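Putative pyridoxal phosphate-dependent transferase (Clostridium difficile, PDB 4DQ6) binds pyridoxal-5'-phosphate and is a putative transferase of the aminotransferase class I and II family, its exact role not being established. Local coordinates at residues V39-D43 against T325-W329; D115-Q120 against D164-L170; P122-F127 against C171-V177; Y151-Y155 against R179-E185. All coordinates share one frame. Numbering follows the deposited sequence.

Interaction 1: residues V39-D43 against T325-W329; sequences VADMD and TYLLW
Y326 lays its ring, set by a p rotamer (chi1 52°), against A40, D41 and M42. Y326 OH stands 3.3 Å from D41 CA and 3.1 Å from A40 O. M42 (m, t, t) points sideways but reaches back, putting CE 3.9 Å from Y326 CE2. M42 SD is 5.5 Å from the Y326 ring centroid, an oblique Met-aromatic contact. L327 CD2 meets A40 CB at 4.2 Å, and these two residues have the nearest CA atoms, 7.8 Å apart. A40 (-82/74) centres an inverse gamma turn closed by D41 N to V39 O (2.9 Å), and T325 OG1 accepts from L327 N (3.2 Å) in an ST turn that leads into strand 327-331. D41 CB points away; its carboxylate is salt-bridged to R14 and accepts from Y65 N of the second subunit. With A40's side chain about 5 Å from pyridoxal-5'-phosphate, the contact is typical of the fold-type I active site, where an N-terminal segment meets the small-domain sheet near the dimer interface.

Interaction 2: residues D115-Q120 against D164-L170; sequences DKIMIQ and DVKLFIL
D115 enters the contact with OD2 3.7 Å from K166 CG, its carboxylate being salt-bridged to K112. K116 begins strand 116-119, which runs parallel to strand 165-170 with axes 4.8 Å apart at 23°. K116 O accepts from K166 N (2.9 Å), and a water joins K116 N to D164 O (2.9 Å each). K166 (-101/-32) leaves the extended conformation, and L167 N is buried without a partner. I117 (m, t) sits beside L167 (CA-CA 4.9 Å); I117 CD1 touches L167 CD1 at 4.2 Å and CG2 touches I169 CG1 at 3.8 Å. M118 pairs with F168 (CA-CA 4.8 Å), their side chains on the face away from I117 and L167; in the backbone M118 N donates to L167 O (2.9 Å) and M118 O accepts from I169 N (2.8 Å). M118 SD (chi1 and chi2 t) lies 3.5 Å from F168 CE2, an edge-on Met-aromatic contact. At Q120 the strands part, and a water spans Q120 N (2.9 Å) and I169 O (2.7 Å). Flanked by strands 137-140 and 199-203, the pair belongs to the seven-stranded, mostly parallel sheet characteristic of the large domain of fold-type I enzymes.

Interaction 3: residues P122-F127 against C171-V177; sequences PVYSPF and CNPHNPV. With PLP (pyridoxal-5'-phosphate), chain C.
Three cis peptide bonds, before P122, P173 and P176, lie in these two short segments; P122 and P176 take part in the contact. The closest CA atoms are those of V123 and N175, 5.7 Å apart. Two hydrogen bonds join the segments: the H174 side chain donates from NE2 to P122 O (2.7 Å, 168°), and between backbones Y124 N donates to N175 O (3.1 Å). V123 CA also approaches N175 O at 3.4 Å as a CA-H...O contact, and P176 CD lies 3.4 Å from P122 O. Y124, C171 and N175 line the cofactor pocket. N175 (chi1 t) sends ND2 to O3 of pyridoxal-5'-phosphate (2.7 Å), while its OD1 is bonded to R369. Y124 (chi1 t) lays its ring face over the cofactor, CZ being 3.4 Å from PLP C4. An asparagine at the O3 atom and an aromatic ring over the pyridine are recurrent features of fold-type I pockets; here V99, I100 and H206 of the same chain, and Y65 of the second subunit, add hydrogen bonds to the cofactor. C171 SG reaches PLP C2A at 3.5 Å and accepts from N175 N (3.6 Å), a long bond within the loop that follows strand 165-171. C171 CB packs on F127 CE2 (3.8 Å) and V123 CG2 (3.9 Å), with SG 5.0 Å from the F127 centroid, obliquely. At the far end P122 CG touches V177 CG1 (3.9 Å), and W329 packs on both.

Interaction 4: residues Y151-Y155 against R179-E185; sequences YIMDY and RVWTKDE
Residues 151-152 are extended and lead through M153 and the N-cap D154 into a helix begun by Y155; residues 179-181 are likewise extended and lead into helix 183-195. The CA atoms come nearest at Y151-R179 (7.3 Å) and M153-E185 (7.8 Å). The contact joins the two-stranded antiparallel sheet 144-145/151-152 to the N-terminus of helix 183-195, where T182 and E185 form a capping box: E185 N donates to T182 OG1 (3.1 Å) and T182 N to E185 OE1 (2.9 Å). E185 forms a salt bridge with R179 (NH1 to OE1 2.8 Å, NH2 to OE2 3.0 Å), while R179 NH2 donates to Y151 O (2.9 Å); R179 NE is salt-bridged to E323. M153 (m, t, t) places CE over the face of W181, 3.6 Å from the centroid of its five-membered ring, a CH-pi contact. W181 NE1 bonds to C171 O. Y155 OH donates to E185 O (2.9 Å), and one water links M153 N (2.9 Å), Y155 OH (3.0 Å) and E185 OE2 (2.7 Å).

Interactions 1, 2 and 3 are buried, whereas interaction 4 is only partly so, and there a salt bridge lies within the contact itself, between R179 and E185; the aspartates of interaction 1 pair with R14 and K21 outside it. Interaction 2 is held chiefly by main-chain sheet bonds, interaction 1 by tyrosine and methionine packing, and interaction 3 adds ligand contacts. Strands 116-119 and 165-171 lead into the loops of interaction 3, and F127 packs back on I119 and I169. Interaction 4 packs against the C-terminal end of these strands, M153 and W181 touching L170. W329, from the small-domain strand of interaction 1, packs on P122, P176 and V177 and probably bonds to Y151.

Interaction 1: residues V39-D43 against T325-W329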
# COMPACT_ATOMS: atom_id res chain seq x y z
N VAL A 39 2.30 11.56 -17.61
CA VAL A 39 1.81 11.13 -16.28
C VAL A 39 1.25 12.29 -15.46
O VAL A 39 1.93 13.34 -15.31
CB VAL A 39 3.01 10.50 -15.52
CG1 VAL A 39 2.86 10.60 -13.98
CG2 VAL A 39 3.25 9.07 -16.01
N ALA A 40 0.11 12.12 -14.81
CA ALA A 40 -0.52 13.13 -13.96
C ALA A 40 0.08 13.18 -12.55
O ALA A 40 -0.55 12.78 -11.56
CB ALA A 40 -2.06 12.87 -13.91
N ASP A 41 1.29 13.72 -12.47
CA ASP A 41 1.79 14.34 -11.24
C ASP A 41 2.39 15.65 -11.69
O ASP A 41 2.52 15.92 -12.86
CB ASP A 41 2.70 13.44 -10.38
CG ASP A 41 4.06 13.17 -10.96
OD1 ASP A 41 4.51 13.88 -11.88
OD2 ASP A 41 4.74 12.22 -10.46
N MET A 42 2.75 16.49 -10.73
CA MET A 42 3.14 17.83 -11.08
C MET A 42 4.63 18.02 -10.98
O MET A 42 5.30 17.39 -10.13
CB MET A 42 2.49 18.83 -10.11
CG MET A 42 1.00 18.66 -9.79
SD MET A 42 0.60 20.08 -8.65
CE MET A 42 -1.11 19.63 -8.28
N ASP A 43 5.18 18.92 -11.78
CA ASP A 43 6.60 19.32 -11.61
C ASP A 43 6.70 20.57 -10.75
O ASP A 43 7.41 21.59 -11.08
CB ASP A 43 7.25 19.55 -12.95
CG ASP A 43 7.47 18.26 -13.71
OD1 ASP A 43 8.35 17.47 -13.31
OD2 ASP A 43 6.78 18.04 -14.72
N THR A 325 -9.36 19.57 -13.63
CA THR A 325 -8.10 18.88 -13.85
C THR A 325 -7.03 19.88 -14.36
O THR A 325 -7.35 21.00 -14.76
CB THR A 325 -8.19 17.69 -14.85
OG1 THR A 325 -8.10 18.08 -16.21
CG2 THR A 325 -9.42 16.83 -14.57
N TYR A 326 -5.80 19.40 -14.35
CA TYR A 326 -4.70 20.14 -14.98
C TYR A 326 -4.24 19.60 -16.29
O TYR A 326 -3.10 19.82 -16.76
CB TYR A 326 -3.54 20.28 -14.01
CG TYR A 326 -3.00 19.03 -13.33
CD1 TYR A 326 -2.28 18.10 -14.04
CD2 TYR A 326 -3.15 18.84 -11.96
CE1 TYR A 326 -1.72 17.01 -13.40
CE2 TYR A 326 -2.60 17.73 -11.32
CZ TYR A 326 -1.84 16.85 -12.06
OH TYR A 326 -1.19 15.80 -11.48
N LEU A 327 -5.14 18.89 -16.96
CA LEU A 327 -4.86 18.09 -18.12
C LEU A 327 -5.58 18.72 -19.31
O LEU A 327 -6.78 18.99 -19.22
CB LEU A 327 -5.32 16.63 -17.89
CG LEU A 327 -4.65 15.96 -16.67
CD1 LEU A 327 -5.41 14.65 -16.32
CD2 LEU A 327 -3.16 15.70 -16.82
N LEU A 328 -4.86 18.90 -20.40
CA LEU A 328 -5.37 19.55 -21.59
C LEU A 328 -5.59 18.48 -22.68
O LEU A 328 -4.74 17.61 -22.89
CB LEU A 328 -4.33 20.57 -22.12
CG LEU A 328 -4.86 21.63 -23.09
CD1 LEU A 328 -5.83 22.61 -22.45
CD2 LEU A 328 -3.63 22.39 -23.68
N TRP A 329 -6.74 18.52 -23.34
CA TRP A 329 -7.17 17.52 -24.30
C TRP A 329 -7.20 18.15 -25.65
O TRP A 329 -8.07 18.99 -25.93
CB TRP A 329 -8.52 17.03 -23.87
CG TRP A 329 -9.19 15.87 -24.63
CD1 TRP A 329 -10.47 15.83 -25.24
CD2 TRP A 329 -8.69 14.51 -24.73
NE1 TRP A 329 -10.68 14.64 -25.69
CE2 TRP A 329 -9.69 13.78 -25.43
CE3 TRP A 329 -7.51 13.86 -24.39
CZ2 TRP A 329 -9.54 12.43 -25.74
CZ3 TRP A 329 -7.36 12.52 -24.64
CH2 TRP A 329 -8.36 11.81 -25.36

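Interaction 2: residues D115-Q120 against D164-L170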
# COMPACT_ATOMS: atom_id res chain seq x y z
N ASP A 115 -20.63 -10.10 -14.49
CA ASP A 115 -21.62 -9.02 -14.34
C ASP A 115 -21.13 -7.83 -15.16
O ASP A 115 -19.89 -7.62 -15.34
CB ASP A 115 -21.79 -8.56 -12.88
CG ASP A 115 -22.69 -9.44 -12.07
OD1 ASP A 115 -23.34 -10.34 -12.66
OD2 ASP A 115 -22.81 -9.27 -10.86
N LYS A 116 -22.10 -7.06 -15.64
CA LYS A 116 -21.83 -5.87 -16.46
C LYS A 116 -21.62 -4.61 -15.61
O LYS A 116 -22.34 -4.40 -14.64
CB LYS A 116 -22.97 -5.65 -17.46
CG LYS A 116 -23.06 -6.67 -18.58
CD LYS A 116 -24.40 -6.51 -19.29
CE LYS A 116 -24.54 -7.48 -20.44
NZ LYS A 116 -25.06 -8.78 -19.95
N ILE A 117 -20.61 -3.81 -15.99
CA ILE A 117 -20.20 -2.57 -15.34
C ILE A 117 -20.01 -1.57 -16.47
O ILE A 117 -19.31 -1.86 -17.47
CB ILE A 117 -18.89 -2.76 -14.55
CG1 ILE A 117 -19.08 -3.79 -13.41
CG2 ILE A 117 -18.42 -1.39 -14.06
CD1 ILE A 117 -17.83 -4.11 -12.61
N MET A 118 -20.59 -0.39 -16.28
CA MET A 118 -20.62 0.63 -17.30
C MET A 118 -19.66 1.75 -16.98
O MET A 118 -19.56 2.18 -15.80
CB MET A 118 -22.05 1.17 -17.46
CG MET A 118 -22.19 2.24 -18.50
SD MET A 118 -23.85 2.91 -18.81
CE MET A 118 -24.61 1.59 -19.72
N ILE A 119 -18.94 2.16 -18.03
CA ILE A 119 -18.06 3.39 -17.96
C ILE A 119 -18.35 4.31 -19.14
O ILE A 119 -19.07 3.90 -20.08
CB ILE A 119 -16.55 3.07 -17.90
CG1 ILE A 119 -16.03 2.54 -19.22
CG2 ILE A 119 -16.18 2.17 -16.70
CD1 ILE A 119 -14.51 2.33 -19.26
N GLN A 120 -17.90 5.56 -19.12
CA GLN A 120 -18.02 6.50 -20.25
C GLN A 120 -16.65 6.86 -20.81
O GLN A 120 -15.82 7.46 -20.11
CB GLN A 120 -18.71 7.78 -19.82
CG GLN A 120 -20.05 7.60 -19.13
CD GLN A 120 -20.61 8.85 -18.52
OE1 GLN A 120 -20.02 9.43 -17.60
NE2 GLN A 120 -21.75 9.31 -19.01
N ASP A 164 -29.34 -4.99 -16.95
CA ASP A 164 -28.48 -5.89 -16.13
C ASP A 164 -27.12 -5.31 -15.71
O ASP A 164 -26.35 -6.04 -15.15
CB ASP A 164 -28.25 -7.25 -16.81
CG ASP A 164 -29.54 -8.07 -16.94
OD1 ASP A 164 -30.43 -8.04 -16.02
OD2 ASP A 164 -29.63 -8.78 -17.97
N VAL A 165 -26.83 -4.03 -15.98
CA VAL A 165 -25.65 -3.40 -15.45
C VAL A 165 -25.82 -3.35 -13.94
O VAL A 165 -26.89 -2.99 -13.42
CB VAL A 165 -25.51 -2.00 -16.05
CG1 VAL A 165 -24.44 -1.17 -15.33
CG2 VAL A 165 -25.13 -2.11 -17.49
N LYS A 166 -24.73 -3.64 -13.22
CA LYS A 166 -24.78 -3.66 -11.79
C LYS A 166 -24.20 -2.41 -11.20
O LYS A 166 -24.63 -1.96 -10.15
CB LYS A 166 -24.01 -4.87 -11.29
CG LYS A 166 -24.59 -6.17 -11.84
CD LYS A 166 -26.05 -6.40 -11.45
CE LYS A 166 -26.62 -7.72 -11.97
NZ LYS A 166 -28.02 -7.94 -11.51
N LEU A 167 -23.21 -1.87 -11.90
CA LEU A 167 -22.41 -0.73 -11.38
C LEU A 167 -22.11 0.22 -12.51
O LEU A 167 -21.93 -0.21 -13.66
CB LEU A 167 -20.99 -1.10 -10.77
CG LEU A 167 -20.91 -2.04 -9.56
CD1 LEU A 167 -19.46 -2.39 -9.18
CD2 LEU A 167 -21.60 -1.36 -8.37
N PHE A 168 -22.00 1.51 -12.15
CA PHE A 168 -21.61 2.56 -13.06
C PHE A 168 -20.43 3.27 -12.46
O PHE A 168 -20.54 3.72 -11.28
CB PHE A 168 -22.81 3.52 -13.30
CG PHE A 168 -22.56 4.58 -14.35
CD1 PHE A 168 -21.72 5.65 -14.06
CD2 PHE A 168 -23.18 4.51 -15.64
CE1 PHE A 168 -21.50 6.63 -15.02
CE2 PHE A 168 -22.92 5.48 -16.60
CZ PHE A 168 -22.08 6.53 -16.27
N ILE A 169 -19.34 3.35 -13.23
CA ILE A 169 -18.17 4.04 -12.69
C ILE A 169 -18.11 5.43 -13.36
O ILE A 169 -17.95 5.51 -14.60
CB ILE A 169 -16.84 3.26 -12.89
CG1 ILE A 169 -16.93 1.79 -12.52
CG2 ILE A 169 -15.70 3.97 -12.09
CD1 ILE A 169 -15.64 1.00 -12.64
N LEU A 170 -18.26 6.47 -12.55
CA LEU A 170 -18.40 7.82 -13.02
C LEU A 170 -17.04 8.50 -12.68
O LEU A 170 -16.43 8.28 -11.58
CB LEU A 170 -19.51 8.56 -12.27
CG LEU A 170 -19.53 10.10 -12.25
CD1 LEU A 170 -19.91 10.57 -13.66
CD2 LEU A 170 -20.50 10.64 -11.23
O HOH W 1 -24.67 -8.36 -15.52
O HOH W 2 -16.79 6.76 -16.70

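Interaction 3: residues P122-F127 against C171-V177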
# COMPACT_ATOMS: atom_id res chain seq x y z
N PRO A 122 -14.16 8.74 -23.90
CA PRO A 122 -12.79 8.41 -23.45
C PRO A 122 -12.63 8.70 -21.97
O PRO A 122 -13.11 9.76 -21.49
CB PRO A 122 -11.94 9.30 -24.33
CG PRO A 122 -12.82 10.50 -24.64
CD PRO A 122 -14.24 9.93 -24.74
N VAL A 123 -11.93 7.85 -21.23
CA VAL A 123 -11.74 8.04 -19.82
C VAL A 123 -10.43 7.37 -19.41
O VAL A 123 -9.96 6.46 -20.08
CB VAL A 123 -12.95 7.55 -18.97
CG1 VAL A 123 -13.02 6.01 -18.99
CG2 VAL A 123 -12.92 8.04 -17.53
N TYR A 124 -9.92 7.84 -18.29
CA TYR A 124 -8.78 7.28 -17.49
C TYR A 124 -8.73 5.77 -17.70
O TYR A 124 -9.72 5.07 -17.43
CB TYR A 124 -9.02 7.62 -16.05
CG TYR A 124 -7.89 7.23 -15.12
CD1 TYR A 124 -6.61 7.66 -15.35
CD2 TYR A 124 -8.15 6.46 -13.99
CE1 TYR A 124 -5.58 7.30 -14.52
CE2 TYR A 124 -7.10 6.09 -13.12
CZ TYR A 124 -5.83 6.52 -13.42
OH TYR A 124 -4.72 6.21 -12.61
N SER A 125 -7.62 5.27 -18.24
CA SER A 125 -7.64 3.91 -18.81
C SER A 125 -7.81 2.83 -17.76
O SER A 125 -8.33 1.77 -18.08
CB SER A 125 -6.42 3.65 -19.65
OG SER A 125 -5.27 3.67 -18.79
N PRO A 126 -7.39 3.05 -16.51
CA PRO A 126 -7.63 2.01 -15.51
C PRO A 126 -9.08 1.69 -15.27
O PRO A 126 -9.37 0.60 -14.75
CB PRO A 126 -6.96 2.56 -14.27
CG PRO A 126 -5.79 3.26 -14.87
CD PRO A 126 -6.39 4.02 -16.00
N PHE A 127 -9.99 2.60 -15.62
CA PHE A 127 -11.46 2.29 -15.56
C PHE A 127 -11.83 1.05 -16.41
O PHE A 127 -12.66 0.22 -16.00
CB PHE A 127 -12.29 3.45 -16.06
CG PHE A 127 -12.62 4.50 -15.02
CD1 PHE A 127 -11.79 4.80 -13.98
CD2 PHE A 127 -13.81 5.20 -15.19
CE1 PHE A 127 -12.17 5.79 -13.07
CE2 PHE A 127 -14.21 6.16 -14.30
CZ PHE A 127 -13.37 6.50 -13.26
N CYS A 171 -16.51 9.29 -13.63
CA CYS A 171 -15.36 10.14 -13.36
C CYS A 171 -15.80 11.60 -13.25
O CYS A 171 -16.34 12.12 -14.21
CB CYS A 171 -14.36 9.96 -14.51
SG CYS A 171 -12.66 10.43 -14.14
N ASN A 172 -15.56 12.24 -12.09
CA ASN A 172 -16.08 13.59 -11.79
C ASN A 172 -15.16 14.36 -10.91
O ASN A 172 -15.17 14.12 -9.74
CB ASN A 172 -17.48 13.36 -11.13
CG ASN A 172 -18.19 14.60 -10.62
OD1 ASN A 172 -18.21 15.57 -11.30
ND2 ASN A 172 -18.89 14.48 -9.44
N PRO A 173 -14.40 15.31 -11.48
CA PRO A 173 -14.30 15.68 -12.89
C PRO A 173 -13.80 14.56 -13.81
O PRO A 173 -13.09 13.65 -13.36
CB PRO A 173 -13.27 16.82 -12.89
CG PRO A 173 -13.23 17.32 -11.49
CD PRO A 173 -13.57 16.18 -10.61
N HIS A 174 -14.13 14.65 -15.10
CA HIS A 174 -13.87 13.60 -16.04
C HIS A 174 -12.52 13.84 -16.73
O HIS A 174 -12.39 14.74 -17.58
CB HIS A 174 -15.01 13.52 -17.02
CG HIS A 174 -14.94 12.31 -17.86
ND1 HIS A 174 -15.86 11.29 -17.77
CD2 HIS A 174 -14.03 11.95 -18.83
CE1 HIS A 174 -15.50 10.33 -18.66
NE2 HIS A 174 -14.45 10.75 -19.38
N ASN A 175 -11.58 12.94 -16.44
CA ASN A 175 -10.27 12.86 -17.11
C ASN A 175 -10.41 11.90 -18.29
O ASN A 175 -10.81 10.75 -18.08
CB ASN A 175 -9.25 12.36 -16.08
CG ASN A 175 -7.99 11.82 -16.66
OD1 ASN A 175 -7.62 12.06 -17.79
ND2 ASN A 175 -7.22 11.10 -15.80
N PRO A 176 -10.13 12.31 -19.55
CA PRO A 176 -9.24 13.44 -19.89
C PRO A 176 -9.92 14.66 -20.45
O PRO A 176 -9.20 15.67 -20.79
CB PRO A 176 -8.36 12.79 -20.97
CG PRO A 176 -9.34 11.98 -21.73
CD PRO A 176 -10.16 11.34 -20.66
N VAL A 177 -11.23 14.63 -20.65
CA VAL A 177 -11.89 15.70 -21.38
C VAL A 177 -12.07 17.02 -20.60
O VAL A 177 -12.40 18.04 -21.21
CB VAL A 177 -13.20 15.27 -22.01
CG1 VAL A 177 -13.05 14.00 -22.86
CG2 VAL A 177 -14.33 15.12 -21.00
N1 PLP C . -8.63 8.25 -10.87
C2 PLP C . -8.45 9.17 -11.86
C2A PLP C . -9.55 9.71 -12.72
C3 PLP C . -7.13 9.71 -12.14
O3 PLP C . -6.95 10.59 -13.12
C4 PLP C . -6.01 9.25 -11.35
C4A PLP C . -4.60 9.73 -11.62
C5 PLP C . -6.28 8.28 -10.30
C6 PLP C . -7.60 7.80 -10.11
C5A PLP C . -5.14 7.82 -9.46
O4P PLP C . -5.52 6.57 -8.98
P PLP C . -4.59 5.96 -7.80
O1P PLP C . -5.02 6.69 -6.58
O2P PLP C . -5.01 4.44 -7.91
O3P PLP C . -3.15 6.36 -8.24

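Interaction 4: residues Y151-Y155 against R179-E185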
# COMPACT_ATOMS: atom_id res chain seq x y z
N TYR A 151 -18.05 18.09 -24.63
CA TYR A 151 -18.54 16.77 -24.31
C TYR A 151 -19.71 16.82 -23.33
O TYR A 151 -19.73 17.56 -22.36
CB TYR A 151 -17.46 15.89 -23.68
CG TYR A 151 -16.35 15.50 -24.62
CD1 TYR A 151 -15.28 16.35 -24.85
CD2 TYR A 151 -16.44 14.33 -25.42
CE1 TYR A 151 -14.25 16.00 -25.71
CE2 TYR A 151 -15.42 13.95 -26.29
CZ TYR A 151 -14.30 14.83 -26.41
OH TYR A 151 -13.33 14.42 -27.29
N ILE A 152 -20.68 15.93 -23.54
CA ILE A 152 -21.75 15.66 -22.59
C ILE A 152 -21.94 14.15 -22.46
O ILE A 152 -21.45 13.37 -23.27
CB ILE A 152 -23.09 16.39 -22.98
CG1 ILE A 152 -23.71 15.85 -24.27
CG2 ILE A 152 -22.81 17.93 -22.87
CD1 ILE A 152 -25.16 16.32 -24.50
N MET A 153 -22.61 13.78 -21.40
CA MET A 153 -23.13 12.38 -21.31
C MET A 153 -24.16 12.03 -22.38
O MET A 153 -25.01 12.85 -22.78
CB MET A 153 -23.68 12.16 -19.93
CG MET A 153 -22.69 12.48 -18.80
SD MET A 153 -23.32 11.85 -17.23
CE MET A 153 -22.03 12.41 -16.12
N ASP A 154 -24.08 10.78 -22.88
CA ASP A 154 -25.05 10.31 -23.83
C ASP A 154 -26.15 9.53 -23.09
O ASP A 154 -26.08 8.32 -22.96
CB ASP A 154 -24.41 9.49 -24.93
CG ASP A 154 -25.35 9.19 -26.08
OD1 ASP A 154 -26.59 9.27 -25.88
OD2 ASP A 154 -24.86 8.89 -27.21
N TYR A 155 -27.15 10.26 -22.61
CA TYR A 155 -28.12 9.70 -21.69
C TYR A 155 -28.96 8.65 -22.37
O TYR A 155 -29.32 7.66 -21.71
CB TYR A 155 -28.98 10.81 -21.08
CG TYR A 155 -28.23 11.78 -20.21
CD1 TYR A 155 -27.73 11.40 -18.95
CD2 TYR A 155 -27.97 13.03 -20.66
CE1 TYR A 155 -27.05 12.28 -18.15
CE2 TYR A 155 -27.29 13.92 -19.85
CZ TYR A 155 -26.81 13.51 -18.63
OH TYR A 155 -26.16 14.41 -17.83
N ARG A 179 -14.28 17.82 -18.10
CA ARG A 179 -15.67 18.20 -17.72
C ARG A 179 -15.85 18.20 -16.18
O ARG A 179 -15.54 17.20 -15.53
CB ARG A 179 -16.77 17.32 -18.35
CG ARG A 179 -17.14 17.62 -19.81
CD ARG A 179 -17.61 19.02 -20.12
NE ARG A 179 -18.44 19.59 -19.06
CZ ARG A 179 -19.74 19.43 -18.88
NH1 ARG A 179 -20.33 19.95 -17.85
NH2 ARG A 179 -20.42 18.68 -19.74
N VAL A 180 -16.40 19.28 -15.66
CA VAL A 180 -16.91 19.38 -14.32
C VAL A 180 -18.45 19.28 -14.47
O VAL A 180 -19.09 20.21 -14.92
CB VAL A 180 -16.44 20.70 -13.66
CG1 VAL A 180 -17.12 20.94 -12.33
CG2 VAL A 180 -14.91 20.67 -13.46
N TRP A 181 -19.02 18.11 -14.21
CA TRP A 181 -20.44 17.93 -14.46
C TRP A 181 -21.26 18.88 -13.61
O TRP A 181 -20.96 19.09 -12.41
CB TRP A 181 -20.81 16.50 -14.15
CG TRP A 181 -19.99 15.46 -14.93
CD1 TRP A 181 -19.09 14.55 -14.40
CD2 TRP A 181 -19.92 15.26 -16.36
NE1 TRP A 181 -18.55 13.79 -15.36
CE2 TRP A 181 -18.94 14.20 -16.58
CE3 TRP A 181 -20.47 15.89 -17.43
CZ2 TRP A 181 -18.68 13.70 -17.87
CZ3 TRP A 181 -20.21 15.38 -18.72
CH2 TRP A 181 -19.28 14.37 -18.92
N THR A 182 -22.34 19.43 -14.19
CA THR A 182 -23.23 20.28 -13.41
C THR A 182 -24.20 19.41 -12.58
O THR A 182 -24.34 18.20 -12.81
CB THR A 182 -24.06 21.20 -14.31
OG1 THR A 182 -24.95 20.35 -15.07
CG2 THR A 182 -23.17 22.01 -15.28
N LYS A 183 -24.77 20.02 -11.56
CA LYS A 183 -25.75 19.31 -10.73
C LYS A 183 -26.81 18.71 -11.58
O LYS A 183 -27.18 17.56 -11.39
CB LYS A 183 -26.31 20.25 -9.71
CG LYS A 183 -27.36 19.59 -8.83
CD LYS A 183 -28.10 20.66 -8.06
CE LYS A 183 -27.30 21.01 -6.83
NZ LYS A 183 -27.31 19.88 -5.85
N ASP A 184 -27.32 19.48 -12.54
CA ASP A 184 -28.37 18.91 -13.39
C ASP A 184 -27.92 17.74 -14.26
O ASP A 184 -28.68 16.77 -14.53
CB ASP A 184 -29.04 19.98 -14.25
CG ASP A 184 -29.96 20.93 -13.45
OD1 ASP A 184 -30.28 20.66 -12.27
OD2 ASP A 184 -30.43 21.93 -14.07
N GLU A 185 -26.66 17.77 -14.71
CA GLU A 185 -26.14 16.63 -15.45
C GLU A 185 -26.01 15.39 -14.56
O GLU A 185 -26.29 14.27 -14.97
CB GLU A 185 -24.79 16.94 -16.11
CG GLU A 185 -24.87 17.83 -17.31
CD GLU A 185 -23.51 18.27 -17.81
OE1 GLU A 185 -22.78 18.83 -17.00
OE2 GLU A 185 -23.22 18.05 -19.01
O HOH W 3 -24.10 15.57 -19.63